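Local coordinates for putative branched-chain amino acid transport system substrate-binding protein (Rhodopseudomonas palustris, PDB 3TX6) that probably serves as the periplasmic solute-binding component of an ABC transporter and binds the aromatic acid 3-(4-hydroxyphenyl)pyruvate, at residues 220-226 / 241-245; 175-179 / 205-209; 125-129 / 347-351; 247-251 / 264-268; 225-231 / 353-358. One frame throughout, in Å; residues are numbered along the deposited sequence. Where two conformers were deposited one is given.

Contact 1: 220-226 / 241-245; sequences YQTHGAA and VLMAS. With ENO (3-(4-hydroxy-phenyl)pyruvic acid), chain D.
At the C-terminal end of a parallel strand pair the chain turns into the ligand pocket, bringing Gly224 CA to 3.3 Å from C5 of bound 3-(4-hydroxyphenyl)pyruvate (ENO), a carbon that would crowd any CB there. His223 (chi1 53°) sets one ring face against ENO C6, CD2 3.7 Å from O3, while its NE2 is hydrogen-bonded to Gln117 O. Tyr220 pairs with Leu242 (CA-CA 4.9 Å) and Gln221 with Met243 (4.6 Å); Gln221 N donates to Leu242 O (2.8 Å) and Gln221 O accepts from Ala244 N (3.1 Å). Thr222 is still extended (phi/psi -81/173); from His223 (-71/-12) and Gly224 (-65/-10) the chain turns, Gly224 N bonding Thr222 OG1 at 3.2 Å in an ST turn. Thr222 OG1 is also hydrogen-bonded to Tyr147 OH. On one sheet face Leu242 CD2 (chi1, chi2 m) makes a CH-pi contact 4.1 Å from the Tyr220 (chi1 m) ring centroid. On the other, selenomethionine Met243 (chi1, chi2 t, chi3 m) reaches Ala225 CB with CE (3.7 Å) and Ala226 CB with SE (3.8 Å). In this beta-alpha-beta crossover helix 228-234 packs Phe230 on Met243, helix 119-130 lies against Tyr220 and Leu242, and strand 349-354 extends the sheet.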
# COMPACT_ATOMS: atom_id res chain seq x y z
N TYR A 220 9.96 -12.86 7.48
CA TYR A 220 8.71 -12.15 7.43
C TYR A 220 8.86 -10.97 6.48
O TYR A 220 9.90 -10.25 6.46
CB TYR A 220 8.31 -11.68 8.84
CG TYR A 220 7.89 -12.82 9.78
CD1 TYR A 220 8.82 -13.67 10.42
CD2 TYR A 220 6.56 -13.06 10.02
CE1 TYR A 220 8.39 -14.74 11.23
CE2 TYR A 220 6.13 -14.11 10.84
CZ TYR A 220 7.05 -14.95 11.44
OH TYR A 220 6.57 -15.98 12.27
N GLN A 221 7.81 -10.78 5.69
CA GLN A 221 7.80 -9.73 4.66
C GLN A 221 6.63 -8.82 4.90
O GLN A 221 5.54 -9.28 5.36
CB GLN A 221 7.73 -10.29 3.22
CG GLN A 221 8.98 -11.01 2.73
CD GLN A 221 10.10 -10.09 2.29
OE1 GLN A 221 9.87 -8.89 2.07
NE2 GLN A 221 11.30 -10.63 2.08
N THR A 222 6.84 -7.54 4.55
CA THR A 222 5.77 -6.56 4.59
C THR A 222 4.85 -6.61 3.39
O THR A 222 5.10 -7.32 2.42
CB THR A 222 6.34 -5.13 4.67
OG1 THR A 222 6.89 -4.69 3.41
CG2 THR A 222 7.40 -4.99 5.79
N HIS A 223 3.78 -5.82 3.46
CA HIS A 223 2.79 -5.75 2.40
C HIS A 223 3.32 -5.06 1.15
O HIS A 223 2.71 -5.16 0.10
CB HIS A 223 1.44 -5.20 2.86
CG HIS A 223 1.50 -3.85 3.58
ND1 HIS A 223 2.50 -3.49 4.42
CD2 HIS A 223 0.53 -2.86 3.67
CE1 HIS A 223 2.18 -2.26 4.95
NE2 HIS A 223 0.99 -1.90 4.49
N GLY A 224 4.48 -4.40 1.26
CA GLY A 224 5.22 -3.90 0.10
C GLY A 224 5.73 -4.98 -0.82
O GLY A 224 6.15 -4.66 -1.96
N ALA A 225 5.65 -6.25 -0.38
CA ALA A 225 6.09 -7.40 -1.18
C ALA A 225 4.94 -8.18 -1.85
O ALA A 225 5.22 -9.14 -2.54
CB ALA A 225 6.94 -8.38 -0.31
N ALA A 226 3.67 -7.83 -1.64
CA ALA A 226 2.51 -8.69 -1.96
C ALA A 226 2.09 -8.59 -3.44
O ALA A 226 1.01 -8.07 -3.80
CB ALA A 226 1.34 -8.39 -1.01
N VAL A 241 7.67 -18.26 3.55
CA VAL A 241 7.71 -16.86 3.98
C VAL A 241 6.38 -16.57 4.62
O VAL A 241 5.33 -17.21 4.27
CB VAL A 241 8.02 -15.90 2.80
CG1 VAL A 241 6.83 -15.77 1.85
CG2 VAL A 241 8.49 -14.50 3.27
N LEU A 242 6.39 -15.66 5.58
CA LEU A 242 5.11 -15.12 6.09
C LEU A 242 5.06 -13.68 5.63
O LEU A 242 6.03 -12.94 5.76
CB LEU A 242 5.07 -15.15 7.62
CG LEU A 242 4.97 -16.50 8.33
CD1 LEU A 242 3.91 -17.43 7.69
CD2 LEU A 242 6.38 -17.10 8.26
N MSE A 243 3.89 -13.28 5.15
CA MSE A 243 3.79 -11.99 4.47
C MSE A 243 2.48 -11.39 4.82
O MSE A 243 1.43 -12.05 4.71
CB MSE A 243 3.92 -12.21 2.96
CG MSE A 243 3.59 -10.91 2.25
SE MSE A 243 3.68 -11.07 0.33
CE MSE A 243 5.51 -11.76 0.03
N ALA A 244 2.53 -10.14 5.29
CA ALA A 244 1.30 -9.38 5.55
C ALA A 244 0.76 -8.97 4.19
O ALA A 244 1.53 -8.57 3.30
CB ALA A 244 1.58 -8.15 6.42
N SER A 245 -0.56 -9.11 4.01
CA SER A 245 -1.19 -8.79 2.74
C SER A 245 -2.56 -8.25 3.00
O SER A 245 -3.21 -8.62 3.95
CB SER A 245 -1.34 -10.06 1.94
OG SER A 245 -1.94 -9.86 0.72
O4 ENO D . 5.37 2.48 0.54
C9 ENO D . 3.26 0.33 -1.06
C8 ENO D . 1.96 -0.11 -0.87
C7 ENO D . 1.64 -0.99 0.18
C6 ENO D . 2.64 -1.33 1.07
C5 ENO D . 3.95 -0.91 0.88
C4 ENO D . 4.28 -0.06 -0.19
O3 ENO D . 0.32 -1.37 0.34
C3 ENO D . 5.70 0.35 -0.45
C2 ENO D . 6.17 1.66 0.05
C1 ENO D . 7.57 1.99 -0.16
O2 ENO D . 7.97 3.12 0.21
O1 ENO D . 8.36 1.16 -0.70

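Contact 2: 175-179 / 205-209; sequences PDTSV and LPQTS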
# COMPACT_ATOMS: atom_id res chain seq x y z
N PRO A 175 18.16 1.65 -4.17
CA PRO A 175 18.89 1.28 -5.38
C PRO A 175 19.96 0.16 -5.26
O PRO A 175 20.57 -0.19 -6.26
CB PRO A 175 19.58 2.58 -5.79
CG PRO A 175 18.95 3.66 -5.01
CD PRO A 175 18.48 3.03 -3.75
N ASP A 176 20.18 -0.37 -4.07
CA ASP A 176 21.25 -1.37 -3.89
C ASP A 176 20.92 -2.70 -4.53
O ASP A 176 19.80 -3.22 -4.41
CB ASP A 176 21.50 -1.57 -2.37
CG ASP A 176 22.03 -0.31 -1.66
OD1 ASP A 176 22.28 0.70 -2.34
OD2 ASP A 176 22.18 -0.30 -0.41
N THR A 177 21.91 -3.29 -5.19
CA THR A 177 21.72 -4.64 -5.73
C THR A 177 22.43 -5.73 -4.92
O THR A 177 22.36 -6.91 -5.28
CB THR A 177 22.22 -4.68 -7.15
OG1 THR A 177 23.54 -4.13 -7.11
CG2 THR A 177 21.29 -3.81 -8.05
N SER A 178 23.12 -5.34 -3.86
CA SER A 178 23.59 -6.31 -2.85
C SER A 178 23.39 -5.91 -1.39
O SER A 178 23.63 -4.77 -0.98
CB SER A 178 25.07 -6.67 -3.05
OG SER A 178 25.50 -7.52 -1.98
N VAL A 179 23.00 -6.92 -0.61
CA VAL A 179 22.92 -6.78 0.84
C VAL A 179 23.84 -7.75 1.56
O VAL A 179 23.54 -8.16 2.68
CB VAL A 179 21.49 -6.91 1.37
CG1 VAL A 179 20.69 -5.68 0.97
CG2 VAL A 179 20.82 -8.24 0.98
N LEU A 205 15.29 -9.39 -2.48
CA LEU A 205 16.73 -9.43 -2.37
C LEU A 205 17.26 -10.03 -1.04
O LEU A 205 18.09 -10.98 -1.04
CB LEU A 205 17.32 -8.03 -2.65
CG LEU A 205 18.83 -7.86 -2.43
CD1 LEU A 205 19.65 -8.96 -3.17
CD2 LEU A 205 19.29 -6.43 -2.74
N PRO A 206 16.81 -9.50 0.11
CA PRO A 206 17.17 -10.22 1.31
C PRO A 206 16.58 -11.61 1.38
O PRO A 206 17.18 -12.45 2.08
CB PRO A 206 16.67 -9.32 2.44
CG PRO A 206 16.55 -7.95 1.87
CD PRO A 206 16.16 -8.20 0.42
N GLN A 207 15.46 -11.88 0.74
CA GLN A 207 14.90 -13.22 0.82
C GLN A 207 15.87 -14.25 0.25
O GLN A 207 16.19 -15.26 0.90
CB GLN A 207 13.61 -13.30 0.05
CG GLN A 207 12.81 -14.56 0.30
CD GLN A 207 12.11 -14.61 1.64
OE1 GLN A 207 11.73 -13.57 2.19
NE2 GLN A 207 11.85 -15.81 2.12
N THR A 208 16.34 -14.00 -0.97
CA THR A 208 17.27 -14.89 -1.69
C THR A 208 18.62 -14.92 -0.99
O THR A 208 19.19 -15.99 -0.73
CB THR A 208 17.47 -14.46 -3.17
OG1 THR A 208 18.10 -13.16 -3.27
CG2 THR A 208 16.12 -14.47 -3.90
N SER A 209 19.12 -13.73 -0.69
CA SER A 209 20.44 -13.60 -0.12
C SER A 209 20.51 -14.28 1.33
O SER A 209 21.45 -15.03 1.66
CB SER A 209 20.77 -12.10 -0.18
OG SER A 209 21.95 -11.78 0.50
O HOH W 1 23.01 -9.89 -1.34
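Asp176 meets the helix through its backbone, its O lying 3.7 Å from Leu205 CD2, while its carboxylate turns back to the backbone N of Ala173. Thr177 C and Ser178 N follow at 3.9 and 4.1 Å from Leu205 CD2, so the leucine tip rests on a run of main chain. Ser178 points its CA-to-CB bond away from the helix, and its OG is bonded to Ala180 N. Val179, the N-cap residue of helix 180-189, brings the main side-chain packing: its CG2 sits 4.0 Å from Leu205 CG, 4.4 Å from Pro206 CG and 3.7 Å from Ser209 OG. Its backbone N is also linked to helix 200-213 by water 1, which accepts from Val179 N at 3.1 Å and is hydrogen-bonded to Ser209 OG at 2.8 Å. Phe172 and Ile141 of the sheet touch both Val179 and Pro206. The start of helix 180-189 thus joins helix 200-213, two helices that alternate with parallel strands in an alpha/beta lobe of the periplasmic binding protein fold.

Contact 3: 125-129 / 347-351; sequences VLYEH and SRILL. With SO4 (sulfate ion), chain B.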
# COMPACT_ATOMS: atom_id res chain seq x y z
N VAL A 125 0.01 -8.44 12.75
CA VAL A 125 -0.30 -9.76 12.21
C VAL A 125 0.98 -10.59 12.09
O VAL A 125 1.00 -11.80 12.33
CB VAL A 125 -1.20 -9.72 10.93
CG1 VAL A 125 -0.42 -9.47 9.62
CG2 VAL A 125 -1.99 -11.00 10.82
N LEU A 126 2.08 -9.96 11.75
CA LEU A 126 3.35 -10.67 11.65
C LEU A 126 3.89 -11.07 13.01
O LEU A 126 4.34 -12.21 13.20
CB LEU A 126 4.39 -9.82 10.94
CG LEU A 126 4.10 -9.42 9.47
CD1 LEU A 126 5.18 -8.43 8.98
CD2 LEU A 126 4.03 -10.65 8.57
N TYR A 127 3.87 -10.14 13.95
CA TYR A 127 4.40 -10.43 15.29
C TYR A 127 3.54 -11.48 16.03
O TYR A 127 4.07 -12.28 16.80
CB TYR A 127 4.57 -9.18 16.17
CG TYR A 127 5.14 -7.95 15.46
CD1 TYR A 127 6.12 -8.09 14.50
CD2 TYR A 127 4.70 -6.66 15.76
CE1 TYR A 127 6.60 -7.00 13.81
CE2 TYR A 127 5.20 -5.56 15.09
CZ TYR A 127 6.14 -5.74 14.10
OH TYR A 127 6.67 -4.68 13.38
N GLU A 128 2.24 -11.45 15.83
CA GLU A 128 1.34 -12.45 16.42
C GLU A 128 1.77 -13.82 15.98
O GLU A 128 1.84 -14.74 16.79
CB GLU A 128 -0.13 -12.22 16.07
CG GLU A 128 -0.78 -11.09 16.87
CD GLU A 128 -2.21 -10.75 16.43
OE1 GLU A 128 -2.63 -11.20 15.33
OE2 GLU A 128 -2.92 -10.03 17.19
N HIS A 129 2.01 -13.98 14.67
CA HIS A 129 2.49 -15.23 14.15
C HIS A 129 3.81 -15.63 14.72
O HIS A 129 3.99 -16.81 15.08
CB HIS A 129 2.56 -15.16 12.64
CG HIS A 129 2.93 -16.45 12.01
ND1 HIS A 129 4.21 -16.83 11.82
CD2 HIS A 129 2.12 -17.49 11.53
CE1 HIS A 129 4.21 -18.07 11.25
NE2 HIS A 129 2.94 -18.44 11.04
N SER A 347 -8.85 -5.67 7.10
CA SER A 347 -7.95 -5.18 6.07
C SER A 347 -6.70 -6.00 5.88
O SER A 347 -5.85 -5.63 5.09
CB SER A 347 -7.51 -3.74 6.33
OG SER A 347 -6.60 -3.61 7.45
N ARG A 348 -6.56 -7.12 6.58
CA ARG A 348 -5.39 -7.94 6.38
C ARG A 348 -5.58 -9.42 6.57
O ARG A 348 -6.42 -9.87 7.31
CB ARG A 348 -4.26 -7.49 7.25
CG ARG A 348 -4.26 -8.02 8.68
CD ARG A 348 -5.38 -7.52 9.57
NE ARG A 348 -5.28 -8.18 10.86
CZ ARG A 348 -5.65 -9.43 11.14
NH1 ARG A 348 -6.23 -10.21 10.26
NH2 ARG A 348 -5.51 -9.85 12.37
N ILE A 349 -4.75 -10.14 5.85
CA ILE A 349 -4.62 -11.58 6.01
C ILE A 349 -3.15 -11.86 6.06
O ILE A 349 -2.32 -10.99 5.76
CB ILE A 349 -5.26 -12.36 4.85
CG1 ILE A 349 -4.57 -12.06 3.49
CG2 ILE A 349 -6.75 -12.07 4.78
CD1 ILE A 349 -5.11 -12.90 2.35
N LEU A 350 -2.82 -13.09 6.40
CA LEU A 350 -1.45 -13.49 6.44
C LEU A 350 -1.25 -14.54 5.36
O LEU A 350 -2.05 -15.50 5.23
CB LEU A 350 -1.12 -14.10 7.80
CG LEU A 350 0.36 -14.45 8.06
CD1 LEU A 350 1.32 -13.27 8.05
CD2 LEU A 350 0.49 -15.20 9.40
N LEU A 351 -0.24 -14.34 4.54
CA LEU A 351 0.11 -15.27 3.44
C LEU A 351 1.35 -16.00 3.71
O LEU A 351 2.30 -15.49 4.35
CB LEU A 351 0.32 -14.52 2.12
CG LEU A 351 -0.85 -13.78 1.49
CD1 LEU A 351 -0.39 -13.01 0.24
CD2 LEU A 351 -1.94 -14.80 1.24
S SO4 B . -6.67 -13.32 12.16
O1 SO4 B . -5.44 -13.31 13.00
O2 SO4 B . -6.32 -13.29 10.71
O3 SO4 B . -7.45 -14.56 12.45
O4 SO4 B . -7.51 -12.15 12.51
O HOH W 2 -3.91 -8.76 14.36
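Helix 119-130 packs here on the seven-stranded sheet of one lobe of the binding protein, where strand 349-354 runs antiparallel to its neighbour 242-245. The axes of the segments 125-129 and 349-351 pass 9.5 Å apart at a crossing angle of -61°. Leu350 fills the space between them: its CD1 is 3.8 Å from Leu126 CD2, its CD2 is 3.5 Å from His129 CD2, and its CB is 4.4 Å from Val125 CG2. His129 ND1 is held by Tyr220 OH. Nearer the solvent, Val125 CG2 lies over one face of the Arg348 guanidinium, 4.0 Å from CZ. Glu128 OE1 stays 4.3 Å from Arg348 NH2, beyond a salt bridge, and water 2 fills the gap, donating to Glu128 OE1 (2.9 Å) and accepting from Arg348 NH2 (2.8 Å). A sulfate, probably from the crystallisation liquor, takes hydrogen bonds from Arg348 NH1 to O2 and NH2 to O4, both 3.1 Å. The packing of a helix on one face of a mixed sheet is typical of the alpha/beta lobes of periplasmic binding proteins.

Contact 4: 247-251 / 264-268; sequences PVMDP and GLELN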
# COMPACT_ATOMS: atom_id res chain seq x y z
N PRO A 247 -6.47 -8.42 1.86
CA PRO A 247 -7.33 -9.58 1.56
C PRO A 247 -7.58 -9.80 0.09
O PRO A 247 -8.08 -10.85 -0.32
CB PRO A 247 -8.60 -9.30 2.35
CG PRO A 247 -8.61 -7.83 2.58
CD PRO A 247 -7.17 -7.42 2.70
N VAL A 248 -7.28 -8.79 -0.73
CA VAL A 248 -7.46 -8.92 -2.18
C VAL A 248 -6.64 -10.05 -2.75
O VAL A 248 -6.91 -10.53 -3.85
CB VAL A 248 -7.07 -7.60 -2.95
CG1 VAL A 248 -5.54 -7.37 -3.00
CG2 VAL A 248 -7.74 -7.58 -4.34
N MSE A 249 -5.62 -10.47 -2.04
CA MSE A 249 -4.81 -11.54 -2.56
C MSE A 249 -5.54 -12.87 -2.52
O MSE A 249 -5.17 -13.80 -3.25
CB MSE A 249 -3.48 -11.63 -1.84
CG MSE A 249 -2.57 -10.45 -2.16
SE MSE A 249 -1.99 -10.34 -4.03
CE MSE A 249 -0.61 -11.74 -3.89
N ASP A 250 -6.59 -12.98 -1.70
CA ASP A 250 -7.39 -14.23 -1.68
C ASP A 250 -8.87 -14.01 -1.38
O ASP A 250 -9.34 -14.42 -0.33
CB ASP A 250 -6.76 -15.20 -0.66
CG ASP A 250 -7.39 -16.59 -0.67
OD1 ASP A 250 -8.08 -16.95 -1.62
OD2 ASP A 250 -7.17 -17.32 0.33
N PRO A 251 -9.62 -13.43 -2.34
CA PRO A 251 -11.05 -13.30 -2.10
C PRO A 251 -11.77 -14.66 -2.04
O PRO A 251 -12.78 -14.83 -1.33
CB PRO A 251 -11.54 -12.46 -3.29
CG PRO A 251 -10.31 -11.73 -3.72
CD PRO A 251 -9.20 -12.70 -3.54
N GLY A 264 -13.07 -7.45 -4.22
CA GLY A 264 -11.88 -8.22 -4.56
C GLY A 264 -12.09 -9.15 -5.74
O GLY A 264 -11.27 -9.18 -6.66
N LEU A 265 -13.21 -9.86 -5.75
CA LEU A 265 -13.53 -10.68 -6.89
C LEU A 265 -13.70 -9.84 -8.14
O LEU A 265 -13.27 -10.25 -9.24
CB LEU A 265 -14.81 -11.50 -6.65
CG LEU A 265 -14.72 -12.64 -5.65
CD1 LEU A 265 -16.15 -13.19 -5.40
CD2 LEU A 265 -13.83 -13.76 -6.16
N GLU A 266 -14.32 -8.67 -8.02
CA GLU A 266 -14.53 -7.82 -9.19
C GLU A 266 -13.19 -7.42 -9.78
O GLU A 266 -12.97 -7.57 -10.97
CB GLU A 266 -15.35 -6.54 -8.87
CG GLU A 266 -16.81 -6.79 -8.55
CD GLU A 266 -17.55 -5.57 -8.05
OE1 GLU A 266 -16.92 -4.51 -7.85
OE2 GLU A 266 -18.77 -5.68 -7.83
N LEU A 267 -12.30 -6.86 -8.96
CA LEU A 267 -11.02 -6.40 -9.47
C LEU A 267 -10.20 -7.55 -10.05
O LEU A 267 -9.69 -7.47 -11.15
CB LEU A 267 -10.18 -5.73 -8.41
CG LEU A 267 -8.70 -5.48 -8.74
CD1 LEU A 267 -8.52 -4.57 -9.96
CD2 LEU A 267 -8.08 -4.87 -7.48
N ASN A 268 -10.06 -8.61 -9.27
CA ASN A 268 -9.24 -9.71 -9.73
C ASN A 268 -9.78 -10.39 -11.02
O ASN A 268 -9.00 -10.71 -11.92
CB ASN A 268 -9.02 -10.74 -8.61
CG ASN A 268 -8.18 -10.21 -7.49
OD1 ASN A 268 -7.57 -9.16 -7.60
ND2 ASN A 268 -8.09 -10.98 -6.40
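One direct hydrogen bond crosses this contact: Asn268 ND2 donates to Val248 O at 2.8 Å, with an N-H...O angle of 158°. It ties a side chain of helix 261-275 to the main chain of the 3-10 segment 247-249, whose own turn is marked by Asp250 N donating to Pro247 O at 2.9 Å. Asn268 N in turn bonds to Gly264 O at 2.9 Å, the ordinary i to i-4 link that sets Gly264 and Asn268 one turn apart on the helix side facing the loop.

The loop leaves the seven-stranded sheet of one lobe at the end of strand 242-245 and leads to helix 261-275, which helix 282-304 follows, consistent with one of the inter-lobe crossovers of this two-lobed fold. Contact 4 folds the start of this connection back on the helix at its end. Gln330 also reaches the loop, accepting from Val248 N.

The remaining contacts are van der Waals. Pro251 CG lies 3.7 Å from Gly264 C, and the absence of a side chain at Gly264 matters, since an ideal CB there would come within 2.9 Å of that CG, a clash. Pro251 CB also meets Leu265 CD2 at 3.9 Å, and its CD is 3.5 Å from Asn268 ND2. Val248 CG2 lies 4.2 Å from both Gly264 CA and Leu267 CD2, and 3.6 Å from Asn268 OD1; Ala285 of helix 282-304 touches both Val248 and Leu267.

Contact 5: 225-231 / 353-358; sequences AASMDFI and VKDGKY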
# COMPACT_ATOMS: atom_id res chain seq x y z
N ALA A 225 5.65 -6.25 -0.38
CA ALA A 225 6.09 -7.40 -1.18
C ALA A 225 4.94 -8.18 -1.85
O ALA A 225 5.22 -9.14 -2.54
CB ALA A 225 6.94 -8.38 -0.31
N ALA A 226 3.67 -7.83 -1.64
CA ALA A 226 2.51 -8.69 -1.96
C ALA A 226 2.09 -8.59 -3.44
O ALA A 226 1.01 -8.07 -3.80
CB ALA A 226 1.34 -8.39 -1.01
N SER A 227 2.96 -9.15 -4.28
CA SER A 227 2.66 -9.42 -5.69
C SER A 227 3.47 -10.64 -6.09
O SER A 227 4.38 -11.08 -5.37
CB SER A 227 2.95 -8.19 -6.56
OG SER A 227 4.33 -8.00 -6.82
N MSE A 228 3.12 -11.23 -7.22
CA MSE A 228 3.87 -12.38 -7.71
C MSE A 228 5.29 -12.07 -8.07
O MSE A 228 6.11 -13.00 -8.18
CB MSE A 228 3.34 -12.92 -8.99
CG MSE A 228 2.12 -13.76 -8.85
SE MSE A 228 2.33 -15.24 -7.61
CE MSE A 228 3.68 -16.33 -8.50
N ASP A 229 5.58 -10.80 -8.30
CA ASP A 229 6.92 -10.38 -8.64
C ASP A 229 7.91 -10.91 -7.61
O ASP A 229 8.95 -11.45 -7.97
CB ASP A 229 7.02 -8.85 -8.76
CG ASP A 229 6.11 -8.28 -9.85
OD1 ASP A 229 6.60 -7.65 -10.80
OD2 ASP A 229 4.88 -8.44 -9.74
N PHE A 230 7.56 -10.80 -6.32
CA PHE A 230 8.39 -11.31 -5.26
C PHE A 230 8.75 -12.80 -5.49
O PHE A 230 9.89 -13.16 -5.40
CB PHE A 230 7.64 -11.14 -3.92
CG PHE A 230 8.37 -11.69 -2.73
CD1 PHE A 230 9.36 -10.97 -2.14
CD2 PHE A 230 8.07 -12.96 -2.24
CE1 PHE A 230 10.06 -11.49 -1.06
CE2 PHE A 230 8.77 -13.48 -1.15
CZ PHE A 230 9.77 -12.73 -0.58
N ILE A 231 7.74 -13.65 -5.70
CA ILE A 231 7.93 -15.09 -5.96
C ILE A 231 8.74 -15.32 -7.25
O ILE A 231 9.64 -16.14 -7.28
CB ILE A 231 6.61 -15.91 -6.01
CG1 ILE A 231 5.76 -15.77 -4.70
CG2 ILE A 231 6.91 -17.38 -6.44
CD1 ILE A 231 4.50 -16.65 -4.68
N VAL A 353 3.99 -18.85 1.24
CA VAL A 353 4.30 -19.39 -0.09
C VAL A 353 4.54 -20.89 0.03
O VAL A 353 5.41 -21.33 0.80
CB VAL A 353 5.51 -18.67 -0.68
CG1 VAL A 353 5.93 -19.33 -1.98
CG2 VAL A 353 5.18 -17.20 -0.93
N LYS A 354 3.71 -21.68 -0.69
CA LYS A 354 3.90 -23.12 -0.78
C LYS A 354 3.75 -23.54 -2.24
O LYS A 354 2.80 -23.14 -2.90
CB LYS A 354 2.84 -23.88 0.07
CG LYS A 354 2.71 -23.47 1.54
CD LYS A 354 3.97 -23.71 2.37
CE LYS A 354 4.17 -25.16 2.77
NZ LYS A 354 5.27 -25.23 3.76
N ASP A 355 4.66 -24.39 -2.71
CA ASP A 355 4.67 -24.86 -4.11
C ASP A 355 4.62 -23.68 -5.07
O ASP A 355 3.97 -23.74 -6.14
CB ASP A 355 3.49 -25.82 -4.39
CG ASP A 355 3.44 -26.95 -3.39
OD1 ASP A 355 4.40 -27.77 -3.41
OD2 ASP A 355 2.48 -27.01 -2.58
N GLY A 356 5.32 -22.60 -4.67
CA GLY A 356 5.59 -21.46 -5.53
C GLY A 356 4.41 -20.50 -5.68
O GLY A 356 4.42 -19.66 -6.57
N LYS A 357 3.37 -20.70 -4.85
CA LYS A 357 2.17 -19.91 -4.87
C LYS A 357 1.84 -19.40 -3.46
O LYS A 357 2.14 -20.04 -2.46
CB LYS A 357 0.97 -20.75 -5.39
CG LYS A 357 1.22 -21.46 -6.72
CD LYS A 357 1.31 -20.50 -7.87
CE LYS A 357 1.65 -21.22 -9.18
NZ LYS A 357 0.81 -22.44 -9.43
N TYR A 358 1.20 -18.26 -3.39
CA TYR A 358 0.68 -17.74 -2.12
C TYR A 358 -0.48 -18.60 -1.62
O TYR A 358 -1.35 -19.01 -2.42
CB TYR A 358 0.19 -16.31 -2.32
CG TYR A 358 1.32 -15.30 -2.51
CD1 TYR A 358 2.28 -15.11 -1.53
CD2 TYR A 358 1.44 -14.56 -3.69
CE1 TYR A 358 3.33 -14.20 -1.71
CE2 TYR A 358 2.47 -13.63 -3.86
CZ TYR A 358 3.40 -13.45 -2.86
OH TYR A 358 4.43 -12.53 -3.06
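Tyr358 turns one face of its ring to Ile231, whose CD1 stands 3.7 Å from the ring centroid and only 9° off the normal, a close CH-pi contact. At the far end of the ring the hydroxyl donates to Ser227 O at 2.7 Å, just ahead of helix 228-234, and also lies 3.6 Å from Phe230 CB. Selenomethionine Met228 approaches obliquely, its SE 5.0 Å from the Tyr358 centroid and 4.1 Å from CD2, a Met-aromatic contact. Ile231 extends the apolar patch toward the hairpin: CD1 reaches Val353 CG2 at 3.9 Å and Lys357 CA at 4.0 Å, while CG2 meets Gly356 O at 3.4 Å. That oxygen belongs to the type I' turn from Lys354 to Lys357, closed by Lys354 N to Lys357 O (2.9 Å) and Lys357 N to Lys354 O (3.2 Å), a two-residue beta hairpin at the sheet's edge. The start of helix 228-234 thus packs on the turn end of the hairpin, with Met243 of strand 242-245 touching both Phe230 and Tyr358 and helix 200-213 lying beyond Phe230.

Contacts 1 and 5 each touch all the others, but contact 1 alone holds pocket residues, His223 and Gly224. On the sheet face contact 3 brings His129 ND1 to 2.6 Å from Tyr220 OH, and between the strands Met243 N meets Leu351 O at 2.8 Å. Contact 5 shares Ala225 and Ala226 with contact 1 and sets Tyr358 OH 3.4 Å from Met243 CE. Contact 2 joins contact 1 through Gln207 OE1 and Gln221 NE2, 3.0 Å apart, and contact 4 through Met249 SE and Ala226 O, 3.8 Å apart. From the ligand, the side chain of Ala226 lies about 7 Å, Val248 about 9 Å, Arg348 about 10 Å and Pro206 about 12 Å away.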